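Local coordinates for short chain dehydrogenase (Mycobacterium smegmatis, PDB 3UCX), which probably acts as an oxidoreductase of the short-chain dehydrogenase family, built on a Rossmann-type fold, with its substrate not established, at residues V75-L78 and V79-M83; A116-L119 and T120-A124; G123-R126 and L127-F131; L168-S171 and Q172-T176; L240-S244 and D245-G249. All coordinates share one frame; numbering follows the deposited sequence.

Contact 1 of 5, residues V75-L78 and V79-M83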
loop_
_atom_site.group_PDB
_atom_site.type_symbol
_atom_site.label_atom_id
_atom_site.label_comp_id
_atom_site.label_asym_id
_atom_site.label_seq_id
_atom_site.Cartn_x
_atom_site.Cartn_y
_atom_site.Cartn_z
ATOM N N VAL A 75 34.644 -0.396 -5.966
ATOM C CA VAL A 75 33.715 -1.522 -6.119
ATOM C C VAL A 75 34.268 -2.541 -7.109
ATOM O O VAL A 75 34.117 -3.742 -6.900
ATOM C CB VAL A 75 32.270 -1.075 -6.506
ATOM C CG1 VAL A 75 31.411 -2.275 -6.865
ATOM C CG2 VAL A 75 31.640 -0.312 -5.354
ATOM N N ALA A 76 34.942 -2.081 -8.174
ATOM C CA ALA A 76 35.545 -3.005 -9.125
ATOM C C ALA A 76 36.602 -3.852 -8.445
ATOM O O ALA A 76 36.695 -5.061 -8.684
ATOM C CB ALA A 76 36.136 -2.265 -10.332
ATOM N N HIS A 77 37.394 -3.220 -7.586
ATOM C CA HIS A 77 38.402 -3.936 -6.805
ATOM C C HIS A 77 37.775 -4.962 -5.878
ATOM O O HIS A 77 38.241 -6.097 -5.815
ATOM C CB HIS A 77 39.284 -2.946 -6.029
ATOM C CG HIS A 77 40.298 -3.599 -5.118
ATOM N ND1 HIS A 77 41.379 -4.260 -5.587
ATOM C CD2 HIS A 77 40.381 -3.654 -3.722
ATOM C CE1 HIS A 77 42.106 -4.726 -4.556
ATOM N NE2 HIS A 77 41.499 -4.357 -3.414
ATOM N N LEU A 78 36.725 -4.587 -5.152
ATOM C CA LEU A 78 35.992 -5.562 -4.305
ATOM C C LEU A 78 35.515 -6.795 -5.086
ATOM O O LEU A 78 35.673 -7.918 -4.637
ATOM C CB LEU A 78 34.788 -4.888 -3.638
ATOM C CG LEU A 78 33.810 -5.759 -2.851
ATOM C CD1 LEU A 78 34.490 -6.351 -1.617
ATOM C CD2 LEU A 78 32.568 -4.942 -2.467
ATOM N N VAL A 79 34.927 -6.577 -6.255
ATOM C CA VAL A 79 34.498 -7.678 -7.111
ATOM C C VAL A 79 35.704 -8.539 -7.514
ATOM O O VAL A 79 35.666 -9.756 -7.402
ATOM C CB VAL A 79 33.758 -7.164 -8.368
ATOM C CG1 VAL A 79 33.422 -8.316 -9.315
ATOM C CG2 VAL A 79 32.491 -6.413 -7.960
ATOM N N ASP A 80 36.772 -7.900 -7.971
ATOM C CA ASP A 80 37.959 -8.643 -8.399
ATOM C C ASP A 80 38.547 -9.474 -7.249
ATOM O O ASP A 80 38.845 -10.665 -7.418
ATOM C CB ASP A 80 39.012 -7.702 -9.006
ATOM C CG ASP A 80 38.613 -7.156 -10.374
ATOM O OD1 ASP A 80 37.750 -7.757 -11.057
ATOM O OD2 ASP A 80 39.164 -6.101 -10.783
ATOM N N GLU A 81 38.632 -8.887 -6.059
ATOM C CA GLU A 81 39.209 -9.611 -4.911
ATOM C C GLU A 81 38.335 -10.787 -4.491
ATOM O O GLU A 81 38.832 -11.869 -4.182
ATOM C CB GLU A 81 39.469 -8.667 -3.741
ATOM C CG GLU A 81 40.644 -7.727 -3.975
ATOM C CD GLU A 81 41.974 -8.455 -4.048
ATOM O OE1 GLU A 81 42.293 -9.234 -3.132
ATOM O OE2 GLU A 81 42.692 -8.257 -5.038
ATOM N N THR A 82 37.021 -10.583 -4.515
ATOM C CA THR A 82 36.065 -11.648 -4.217
ATOM C C THR A 82 36.168 -12.813 -5.189
ATOM O O THR A 82 36.140 -13.978 -4.799
ATOM C CB THR A 82 34.626 -11.077 -4.262
ATOM O OG1 THR A 82 34.491 -10.084 -3.239
ATOM C CG2 THR A 82 33.588 -12.170 -4.066
ATOM N N MET A 83 36.238 -12.501 -6.474
ATOM C CA MET A 83 36.291 -13.550 -7.483
ATOM C C MET A 83 37.650 -14.265 -7.438
ATOM O O MET A 83 37.727 -15.468 -7.655
ATOM C CB MET A 83 35.964 -12.957 -8.852
ATOM C CG MET A 83 34.567 -12.310 -8.882
ATOM S SD MET A 83 33.229 -13.336 -8.199
ATOM C CE MET A 83 33.371 -14.560 -9.508
HETATM O O HOH W 1 35.662 -5.819 -11.339
#
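H77 and E81 meet on the outer side of helix 72-85, one turn apart. CG of E81 lies over one face of the imidazole, 3.7 Å from the ring centroid and displaced toward the rim, a CH-pi contact; its closest ring atom is H77 CE1, at 3.4 Å. With H77 CG anti to the backbone N (chi1 176°), the ring is turned so that a face meets E81 CG, while the E81 chain folds at chi2 and brings its carboxylate above the ring plane, just beyond the rim at CE1, the two planes 28° apart. H77 ND1 and E81 OE2 remain 4.2 Å apart, short of a direct ionic contact.

T82 OG1 donates to L78 O at 2.8 Å, and the T82 backbone N reaches the same oxygen from the other face of the carbonyl plane, so two bonds hold L78 O. Ordinary i to i+4 bonds also tie V79, D80 and E81 to V75, A76 and H77. A water donates to both A76 O and D80 OD1, each at 2.9 Å, and links the carboxylate to the preceding turn.

Apolar packing along the helix is slight: V75 CG1 and V79 CG2 are 4.4 Å apart. V75 and L78 rest on L127 of helix 110-130, and L78 also covers V39 and V65 of the parallel sheet.

The chemistry is that of an amphipathic helix: water and ionisable groups occupy the outer side, and the T82 hydroxyl, turned toward the protein, is satisfied by its own helix. A nearby E81 carboxylate would be expected to favour a protonated H77.

Contact 2 of 5, residues A116-L119 and T120-A124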
loop_
_atom_site.group_PDB
_atom_site.type_symbol
_atom_site.label_atom_id
_atom_site.label_comp_id
_atom_site.label_asym_id
_atom_site.label_seq_id
_atom_site.Cartn_x
_atom_site.Cartn_y
_atom_site.Cartn_z
ATOM N N ALA A 116 23.324 11.167 1.106
ATOM C CA ALA A 116 22.499 10.031 1.575
ATOM C C ALA A 116 22.069 9.120 0.393
ATOM O O ALA A 116 22.178 7.886 0.455
ATOM C CB ALA A 116 21.273 10.532 2.337
ATOM N N ILE A 117 21.602 9.743 -0.673
ATOM C CA ILE A 117 21.242 9.042 -1.910
ATOM C C ILE A 117 22.475 8.344 -2.515
ATOM O O ILE A 117 22.425 7.175 -2.888
ATOM C CB ILE A 117 20.543 10.000 -2.904
ATOM C CG1 ILE A 117 19.146 10.360 -2.377
ATOM C CG2 ILE A 117 20.398 9.362 -4.283
ATOM C CD1 ILE A 117 18.479 11.512 -3.093
ATOM N N GLU A 118 23.601 9.046 -2.537
ATOM C CA GLU A 118 24.832 8.462 -3.063
ATOM C C GLU A 118 25.225 7.157 -2.393
ATOM O O GLU A 118 25.602 6.198 -3.079
ATOM C CB GLU A 118 25.984 9.460 -3.002
ATOM C CG GLU A 118 27.083 9.158 -3.975
ATOM C CD GLU A 118 26.685 9.266 -5.448
ATOM O OE1 GLU A 118 25.858 10.111 -5.856
ATOM O OE2 GLU A 118 27.247 8.485 -6.238
ATOM N N LEU A 119 25.128 7.109 -1.064
ATOM C CA LEU A 119 25.519 5.941 -0.316
ATOM C C LEU A 119 24.418 4.874 -0.335
ATOM O O LEU A 119 24.659 3.741 -0.722
ATOM C CB LEU A 119 25.860 6.322 1.123
ATOM C CG LEU A 119 26.435 5.187 1.978
ATOM C CD1 LEU A 119 27.648 4.557 1.304
ATOM C CD2 LEU A 119 26.774 5.712 3.377
ATOM N N THR A 120 23.213 5.267 0.057
ATOM C CA THR A 120 22.090 4.351 0.266
ATOM C C THR A 120 21.515 3.774 -1.042
ATOM O O THR A 120 21.081 2.612 -1.090
ATOM C CB THR A 120 20.974 5.084 1.021
ATOM O OG1 THR A 120 21.439 5.375 2.341
ATOM C CG2 THR A 120 19.659 4.269 1.091
ATOM N N VAL A 121 21.498 4.589 -2.079
ATOM C CA VAL A 121 20.881 4.187 -3.340
ATOM C C VAL A 121 21.964 3.797 -4.359
ATOM O O VAL A 121 22.045 2.638 -4.797
ATOM C CB VAL A 121 19.974 5.287 -3.910
ATOM C CG1 VAL A 121 19.317 4.808 -5.200
ATOM C CG2 VAL A 121 18.911 5.718 -2.883
ATOM N N PHE A 122 22.784 4.754 -4.747
ATOM C CA PHE A 122 23.748 4.496 -5.819
ATOM C C PHE A 122 24.839 3.533 -5.423
ATOM O O PHE A 122 25.283 2.734 -6.249
ATOM C CB PHE A 122 24.300 5.786 -6.411
ATOM C CG PHE A 122 23.246 6.655 -7.040
ATOM C CD1 PHE A 122 22.271 6.120 -7.869
ATOM C CD2 PHE A 122 23.216 8.018 -6.802
ATOM C CE1 PHE A 122 21.281 6.932 -8.434
ATOM C CE2 PHE A 122 22.246 8.835 -7.373
ATOM C CZ PHE A 122 21.277 8.302 -8.193
ATOM N N GLY A 123 25.256 3.587 -4.157
ATOM C CA GLY A 123 26.198 2.613 -3.616
ATOM C C GLY A 123 25.689 1.185 -3.697
ATOM O O GLY A 123 26.405 0.285 -4.162
ATOM N N ALA A 124 24.459 0.974 -3.247
ATOM C CA ALA A 124 23.826 -0.333 -3.324
ATOM C C ALA A 124 23.705 -0.777 -4.780
ATOM O O ALA A 124 23.984 -1.948 -5.095
ATOM C CB ALA A 124 22.436 -0.325 -2.644
#
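F122 meets both I117 and E118 from the following turn of helix 110-130. Its CB lies 3.6 Å from E118 O, and with CG set opposite the carbonyl carbon (chi1 -62°) the ring leans back over the preceding turn. CD2 then comes 3.5 Å from E118 OE1, which sits at the ring edge near its plane; the carboxylate is turned 50° from the ring. Farther out, CE2 packs 3.6 Å from I117 CG2, and CZ touches the same methyl more loosely. The carboxylate is held by a salt bridge from E118 OE2 to R114 of the second subunit.

Beneath these side chains the backbone widens into a pi-type turn at 120-123. I117 O accepts from both V121 N (2.9 Å) and F122 N (3.1 Å), and G123 N bonds to E118 O, five residues back.

The helix lies between its own fold and a partner. I117 and V121 pack against M162, A166 and M170 of helix 158-179, and L119 covers the loop at I69 and T70. Toward the second subunit, I117 meets its I117 counterpart, while the F122 ring meets F110 at about 75° and packs on M113.

Contact 3 of 5, residues G123-R126 and L127-F131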
loop_
_atom_site.group_PDB
_atom_site.type_symbol
_atom_site.label_atom_id
_atom_site.label_comp_id
_atom_site.label_asym_id
_atom_site.label_seq_id
_atom_site.Cartn_x
_atom_site.Cartn_y
_atom_site.Cartn_z
ATOM N N GLY A 123 25.256 3.587 -4.157
ATOM C CA GLY A 123 26.198 2.613 -3.616
ATOM C C GLY A 123 25.689 1.185 -3.697
ATOM O O GLY A 123 26.405 0.285 -4.162
ATOM N N ALA A 124 24.459 0.974 -3.247
ATOM C CA ALA A 124 23.826 -0.333 -3.324
ATOM C C ALA A 124 23.705 -0.777 -4.780
ATOM O O ALA A 124 23.984 -1.948 -5.095
ATOM C CB ALA A 124 22.436 -0.325 -2.644
ATOM N N LEU A 125 23.331 0.143 -5.674
ATOM C CA LEU A 125 23.189 -0.216 -7.109
ATOM C C LEU A 125 24.554 -0.634 -7.676
ATOM O O LEU A 125 24.675 -1.649 -8.372
ATOM C CB LEU A 125 22.654 0.951 -7.920
ATOM C CG LEU A 125 22.354 0.698 -9.408
ATOM C CD1 LEU A 125 21.462 -0.526 -9.597
ATOM C CD2 LEU A 125 21.752 1.943 -10.059
ATOM N N ARG A 126 25.581 0.155 -7.377
ATOM C CA ARG A 126 26.941 -0.151 -7.837
ATOM C C ARG A 126 27.375 -1.551 -7.413
ATOM O O ARG A 126 27.912 -2.315 -8.225
ATOM C CB ARG A 126 27.922 0.901 -7.307
ATOM C CG ARG A 126 29.038 1.241 -8.254
ATOM C CD ARG A 126 29.991 2.309 -7.692
ATOM N NE ARG A 126 29.759 3.621 -8.302
ATOM C CZ ARG A 126 29.084 4.622 -7.752
ATOM N NH1 ARG A 126 28.556 4.506 -6.548
ATOM N NH2 ARG A 126 28.952 5.768 -8.410
ATOM N N LEU A 127 27.121 -1.900 -6.160
ATOM C CA LEU A 127 27.401 -3.251 -5.652
ATOM C C LEU A 127 26.663 -4.339 -6.389
ATOM O O LEU A 127 27.246 -5.349 -6.764
ATOM C CB LEU A 127 27.022 -3.389 -4.174
ATOM C CG LEU A 127 28.144 -3.360 -3.169
ATOM C CD1 LEU A 127 29.188 -4.439 -3.480
ATOM C CD2 LEU A 127 28.714 -1.963 -3.296
ATOM N N ILE A 128 25.357 -4.149 -6.533
ATOM C CA ILE A 128 24.501 -5.119 -7.189
ATOM C C ILE A 128 24.962 -5.314 -8.625
ATOM O O ILE A 128 25.053 -6.449 -9.083
ATOM C CB ILE A 128 23.012 -4.734 -7.123
ATOM C CG1 ILE A 128 22.503 -4.827 -5.651
ATOM C CG2 ILE A 128 22.189 -5.608 -8.059
ATOM C CD1 ILE A 128 21.236 -4.050 -5.347
ATOM N N GLN A 129 25.253 -4.220 -9.323
ATOM C CA GLN A 129 25.695 -4.298 -10.709
ATOM C C GLN A 129 27.052 -4.983 -10.830
ATOM O O GLN A 129 27.245 -5.848 -11.710
ATOM C CB GLN A 129 25.708 -2.905 -11.345
ATOM C CG GLN A 129 24.289 -2.363 -11.494
ATOM C CD GLN A 129 24.171 -1.025 -12.205
ATOM O OE1 GLN A 129 25.107 -0.206 -12.194
ATOM N NE2 GLN A 129 23.005 -0.790 -12.823
ATOM N N GLY A 130 27.984 -4.621 -9.939
ATOM C CA GLY A 130 29.299 -5.236 -9.901
ATOM C C GLY A 130 29.249 -6.742 -9.745
ATOM O O GLY A 130 30.022 -7.471 -10.376
ATOM N N PHE A 131 28.335 -7.203 -8.904
ATOM C CA PHE A 131 28.154 -8.626 -8.671
ATOM C C PHE A 131 27.075 -9.296 -9.516
ATOM O O PHE A 131 26.771 -10.457 -9.306
ATOM C CB PHE A 131 27.935 -8.864 -7.169
ATOM C CG PHE A 131 29.216 -8.769 -6.367
ATOM C CD1 PHE A 131 30.227 -9.681 -6.557
ATOM C CD2 PHE A 131 29.407 -7.755 -5.450
ATOM C CE1 PHE A 131 31.402 -9.609 -5.831
ATOM C CE2 PHE A 131 30.569 -7.673 -4.711
ATOM C CZ PHE A 131 31.580 -8.590 -4.909
#
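Q129 lays its amide against the side chain of L125, one turn earlier in helix 110-130. NE2 comes 3.6 Å from L125 CD1, a van der Waals contact made as the two side chains pass at a slant, the glutamine chain extended beyond CG.

Each carbonyl from G123 to R126 is bonded by the backbone N four residues on. The shortest of these bonds runs from Q129 N to L125 O, at 2.8 Å, and the last from G130 N to R126 O. Farther on, F131 N bonds to L127 O, and I128 O accepts from the T132 hydroxyl.

NE and NH1 of the buried R126 are satisfied beyond this turn. NE forms a salt bridge with D72 and NH1 donates to I69 O, while NH2 has a long, weak ion pair with E118. The guanidinium also makes a cation-pi contact with F110 of the second subunit.

F131 leaves helical geometry and stands at the N-cap position before helix 132-138. This is the end of a long helix covering the parallel sheet of a Rossmann-type fold: A124, L127 and I128 face N94 of strand 91-94, L125 packs on helix 158-179 and on M113 of the second subunit, and Q129 on A106 of that subunit.

Contact 4 of 5, residues L168-S171 and Q172-T176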
loop_
_atom_site.group_PDB
_atom_site.type_symbol
_atom_site.label_atom_id
_atom_site.label_comp_id
_atom_site.label_asym_id
_atom_site.label_seq_id
_atom_site.Cartn_x
_atom_site.Cartn_y
_atom_site.Cartn_z
ATOM N N LEU A 168 13.982 1.470 -2.040
ATOM C CA LEU A 168 12.905 0.473 -2.126
ATOM C C LEU A 168 12.370 0.377 -3.560
ATOM O O LEU A 168 12.214 -0.726 -4.124
ATOM C CB LEU A 168 11.782 0.790 -1.135
ATOM C CG LEU A 168 10.605 -0.195 -1.087
ATOM C CD1 LEU A 168 11.085 -1.626 -0.810
ATOM C CD2 LEU A 168 9.520 0.282 -0.105
ATOM N N ALA A 169 12.146 1.536 -4.161
ATOM C CA ALA A 169 11.661 1.605 -5.533
ATOM C C ALA A 169 12.684 0.919 -6.480
ATOM O O ALA A 169 12.329 0.063 -7.285
ATOM C CB ALA A 169 11.433 3.050 -5.941
ATOM N N MET A 170 13.955 1.270 -6.329
ATOM C CA MET A 170 15.026 0.661 -7.110
ATOM C C MET A 170 15.087 -0.857 -6.914
ATOM O O MET A 170 15.304 -1.621 -7.892
ATOM C CB MET A 170 16.361 1.274 -6.721
ATOM C CG MET A 170 17.532 0.807 -7.569
ATOM S SD MET A 170 19.074 1.439 -6.914
ATOM C CE MET A 170 19.373 0.356 -5.528
ATOM N N SER A 171 14.928 -1.297 -5.660
ATOM C CA SER A 171 14.968 -2.713 -5.342
ATOM C C SER A 171 13.859 -3.477 -6.050
ATOM O O SER A 171 14.039 -4.624 -6.496
ATOM C CB SER A 171 14.866 -2.915 -3.824
ATOM O OG SER A 171 15.949 -2.265 -3.141
ATOM N N GLN A 172 12.701 -2.851 -6.122
ATOM C CA GLN A 172 11.555 -3.433 -6.775
ATOM C C GLN A 172 11.761 -3.566 -8.298
ATOM O O GLN A 172 11.542 -4.636 -8.868
ATOM C CB GLN A 172 10.307 -2.615 -6.450
ATOM C CG GLN A 172 9.847 -2.808 -4.992
ATOM C CD GLN A 172 8.719 -1.896 -4.602
ATOM O OE1 GLN A 172 8.490 -0.873 -5.252
ATOM N NE2 GLN A 172 7.984 -2.256 -3.518
ATOM N N THR A 173 12.204 -2.496 -8.943
ATOM C CA THR A 173 12.537 -2.557 -10.371
ATOM C C THR A 173 13.643 -3.609 -10.643
ATOM O O THR A 173 13.581 -4.353 -11.642
ATOM C CB THR A 173 13.009 -1.188 -10.883
ATOM O OG1 THR A 173 11.978 -0.201 -10.648
ATOM C CG2 THR A 173 13.333 -1.250 -12.417
ATOM N N LEU A 174 14.626 -3.687 -9.741
ATOM C CA LEU A 174 15.719 -4.646 -9.901
ATOM C C LEU A 174 15.214 -6.072 -9.832
ATOM O O LEU A 174 15.773 -6.958 -10.500
ATOM C CB LEU A 174 16.862 -4.416 -8.903
ATOM C CG LEU A 174 17.787 -3.214 -9.185
ATOM C CD1 LEU A 174 18.766 -2.968 -8.022
ATOM C CD2 LEU A 174 18.571 -3.428 -10.509
ATOM N N ALA A 175 14.188 -6.333 -9.017
ATOM C CA ALA A 175 13.600 -7.668 -8.992
ATOM C C ALA A 175 13.057 -8.012 -10.396
ATOM O O ALA A 175 13.262 -9.128 -10.907
ATOM C CB ALA A 175 12.490 -7.764 -7.928
ATOM N N THR A 176 12.400 -7.049 -11.034
ATOM C CA THR A 176 11.877 -7.269 -12.376
ATOM C C THR A 176 13.032 -7.490 -13.348
ATOM O O THR A 176 13.021 -8.473 -14.124
ATOM C CB THR A 176 11.005 -6.096 -12.835
ATOM O OG1 THR A 176 9.962 -5.924 -11.880
ATOM C CG2 THR A 176 10.397 -6.345 -14.243
#
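M170 overlaps L174 one turn later in helix 158-179, the two side chains side by side and pointing the same way. M170 CG lies 4.0 Å from L174 CD1, and the methyl CE follows at 4.2 Å from that same carbon. M170 runs extended through chi2 and bends at chi3, which leaves CE at the edge of the leucine contact and directs it toward helix 110-130. L174 CG also rests 3.2 Å from M170 O.

On another side of the helix, Q172 crosses L168. Its NE2 is 4.1 Å from L168 CG, a loose contact of an amide with an isobutyl group, and the aliphatic Q172 CG sits 3.3 Å from L168 O. Q172 also packs on S153 of the second subunit and K263 of the third.

The backbone supplies a regular ladder from Q172, T173, L174 and A175 to L168, A169, M170 and S171. The T173 N to A169 O bond is nearly straight, with an N-H...O angle of 173°, whereas A175 N to S171 O is more bent. The buried S171 hydroxyl bonds to L167 O within the helix and to N144 of strand 141-145.

M170 and L174 pack on V121, L125 and I128 of helix 110-130, while L168 and S171 touch S187 of strand 184-190. A169, M170 and T173 meet the second subunit. Helix 158-179 is thus the crossover helix of a beta-alpha-beta unit joining strands 141-145 and 184-190 in a Rossmann-type fold.

Contact 5 of 5, residues L240-S244 and D245-G249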
loop_
_atom_site.group_PDB
_atom_site.type_symbol
_atom_site.label_atom_id
_atom_site.label_comp_id
_atom_site.label_asym_id
_atom_site.label_seq_id
_atom_site.Cartn_x
_atom_site.Cartn_y
_atom_site.Cartn_z
ATOM N N LEU A 240 18.613 -13.606 6.605
ATOM C CA LEU A 240 19.047 -14.973 6.267
ATOM C C LEU A 240 17.984 -15.758 5.507
ATOM O O LEU A 240 18.304 -16.422 4.503
ATOM C CB LEU A 240 19.489 -15.740 7.513
ATOM C CG LEU A 240 20.982 -15.617 7.848
ATOM C CD1 LEU A 240 21.394 -14.167 8.101
ATOM C CD2 LEU A 240 21.243 -16.483 9.071
ATOM N N PHE A 241 16.726 -15.672 5.947
ATOM C CA PHE A 241 15.620 -16.330 5.249
ATOM C C PHE A 241 15.540 -15.868 3.789
ATOM O O PHE A 241 15.555 -16.698 2.870
ATOM C CB PHE A 241 14.284 -16.054 5.944
ATOM C CG PHE A 241 13.085 -16.393 5.117
ATOM C CD1 PHE A 241 12.722 -17.700 4.905
ATOM C CD2 PHE A 241 12.344 -15.404 4.533
ATOM C CE1 PHE A 241 11.599 -18.016 4.132
ATOM C CE2 PHE A 241 11.236 -15.697 3.754
ATOM C CZ PHE A 241 10.871 -17.017 3.561
ATOM N N MET A 242 15.498 -14.548 3.600
ATOM C CA MET A 242 15.416 -13.958 2.255
ATOM C C MET A 242 16.627 -14.299 1.381
ATOM O O MET A 242 16.494 -14.413 0.162
ATOM C CB MET A 242 15.282 -12.440 2.344
ATOM C CG MET A 242 13.908 -11.952 2.759
ATOM S SD MET A 242 12.659 -12.414 1.531
ATOM C CE MET A 242 11.363 -11.219 1.881
ATOM N N ALA A 243 17.799 -14.448 2.004
ATOM C CA ALA A 243 19.032 -14.823 1.288
ATOM C C ALA A 243 19.075 -16.298 0.908
ATOM O O ALA A 243 19.815 -16.689 0.000
ATOM C CB ALA A 243 20.262 -14.466 2.123
ATOM N N SER A 244 18.286 -17.117 1.586
ATOM C CA SER A 244 18.354 -18.550 1.476
ATOM C C SER A 244 17.402 -19.123 0.443
ATOM O O SER A 244 16.466 -18.472 -0.007
ATOM C CB SER A 244 18.002 -19.183 2.836
ATOM O OG SER A 244 16.591 -19.251 2.985
ATOM N N ASP A 245 17.583 -20.405 0.144
ATOM C CA ASP A 245 16.660 -21.133 -0.740
ATOM C C ASP A 245 15.264 -21.401 -0.178
ATOM O O ASP A 245 14.357 -21.761 -0.939
ATOM C CB ASP A 245 17.328 -22.429 -1.230
ATOM C CG ASP A 245 18.505 -22.157 -2.155
ATOM O OD1 ASP A 245 18.503 -21.143 -2.891
ATOM O OD2 ASP A 245 19.456 -22.959 -2.157
ATOM N N LEU A 246 15.055 -21.185 1.125
ATOM C CA LEU A 246 13.703 -21.172 1.677
ATOM C C LEU A 246 12.864 -20.080 0.984
ATOM O O LEU A 246 11.642 -20.164 0.949
ATOM C CB LEU A 246 13.679 -20.906 3.189
ATOM C CG LEU A 246 14.167 -21.949 4.218
ATOM C CD1 LEU A 246 14.344 -21.305 5.592
ATOM C CD2 LEU A 246 13.197 -23.117 4.320
ATOM N N ALA A 247 13.522 -19.033 0.500
ATOM C CA ALA A 247 12.825 -17.919 -0.110
ATOM C C ALA A 247 12.911 -17.998 -1.649
ATOM O O ALA A 247 12.707 -16.987 -2.326
ATOM C CB ALA A 247 13.412 -16.606 0.386
ATOM N N SER A 248 13.170 -19.190 -2.205
ATOM C CA SER A 248 13.384 -19.282 -3.673
ATOM C C SER A 248 12.159 -18.902 -4.521
ATOM O O SER A 248 12.290 -18.625 -5.731
ATOM C CB SER A 248 13.960 -20.659 -4.074
ATOM O OG SER A 248 13.064 -21.693 -3.729
ATOM N N GLY A 249 10.972 -18.852 -3.900
ATOM C CA GLY A 249 9.749 -18.422 -4.574
ATOM C C GLY A 249 9.439 -16.953 -4.378
ATOM O O GLY A 249 8.409 -16.473 -4.842
HETATM O O HOH W 2 18.687 -18.182 -2.926
#
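F241 and A247 form the apolar centre where helix 232-243 ends and the chain turns back. A247 CB sits over one face of the phenyl ring, 4.2 Å from its centroid and 16° off the normal, a CH-pi contact. L246 crosses the phenylalanine at about a right angle and brings its CB 3.7 Å from F241 CE1. A chi1 of 165° carries F241 CG away from the backbone N and swings the ring toward the returning loop. M242 SD adds a looser touch on A247 CB, and across the interface the F241 ring stacks on F241 of the third subunit.

Farther out, S244 closes the helix end. Its OG stands between backbone N and carbonyl carbon (chi1 82°), and from there donates to F241 O at 2.8 Å, an oxygen that also takes S244 N. The same hydroxyl accepts a weak bond from L246 N at 3.1 Å. A247 N bonds to S244 O at 3.0 Å, its donor standing well above the carbonyl plane, as the short 3-10 segment tightens the turn.

At the polar edge, D245 OD2 makes a salt bridge with K12, and a water lies 3.0 Å from D245 OD1. The S248 hydroxyl bonds to E234 of the third subunit, and G249 forms backbone hydrogen bonds with that chain.

Two kinds of chemistry therefore share this turn. The buried S244 hydroxyl gives its proton to F241 O at the C-terminal end of the helix and receives weakly from L246 N, while the alanine methyl covers one face of the aromatic ring, which also stacks on its counterpart in the third subunit.

How the contacts relate
Contacts 2 and 3 are overlapping, successive stretches of helix 110-130, sharing G123 and A124, with centres about 10 Å apart. Contact 1 packs on contact 3, where L78 CD2 meets L127 CD1 at 3.6 Å and T82 OG1 lies 3.7 Å from F131 CZ. Contact 4 lies against contacts 2 and 3: V121 O approaches M170 CE at 3.6 Å, and I128 CD1 meets L174 CD1 at 3.8 Å. Contact 5 stands apart, about 17 Å from contact 4 between centres. Contacts 2, 3 and 4 touch the second subunit, and contacts 4 and 5 the third. The 2-(2-methoxyethoxy)ethanol seen in the crystal is bound by P104, A155 and K156, none of which belongs to these segments.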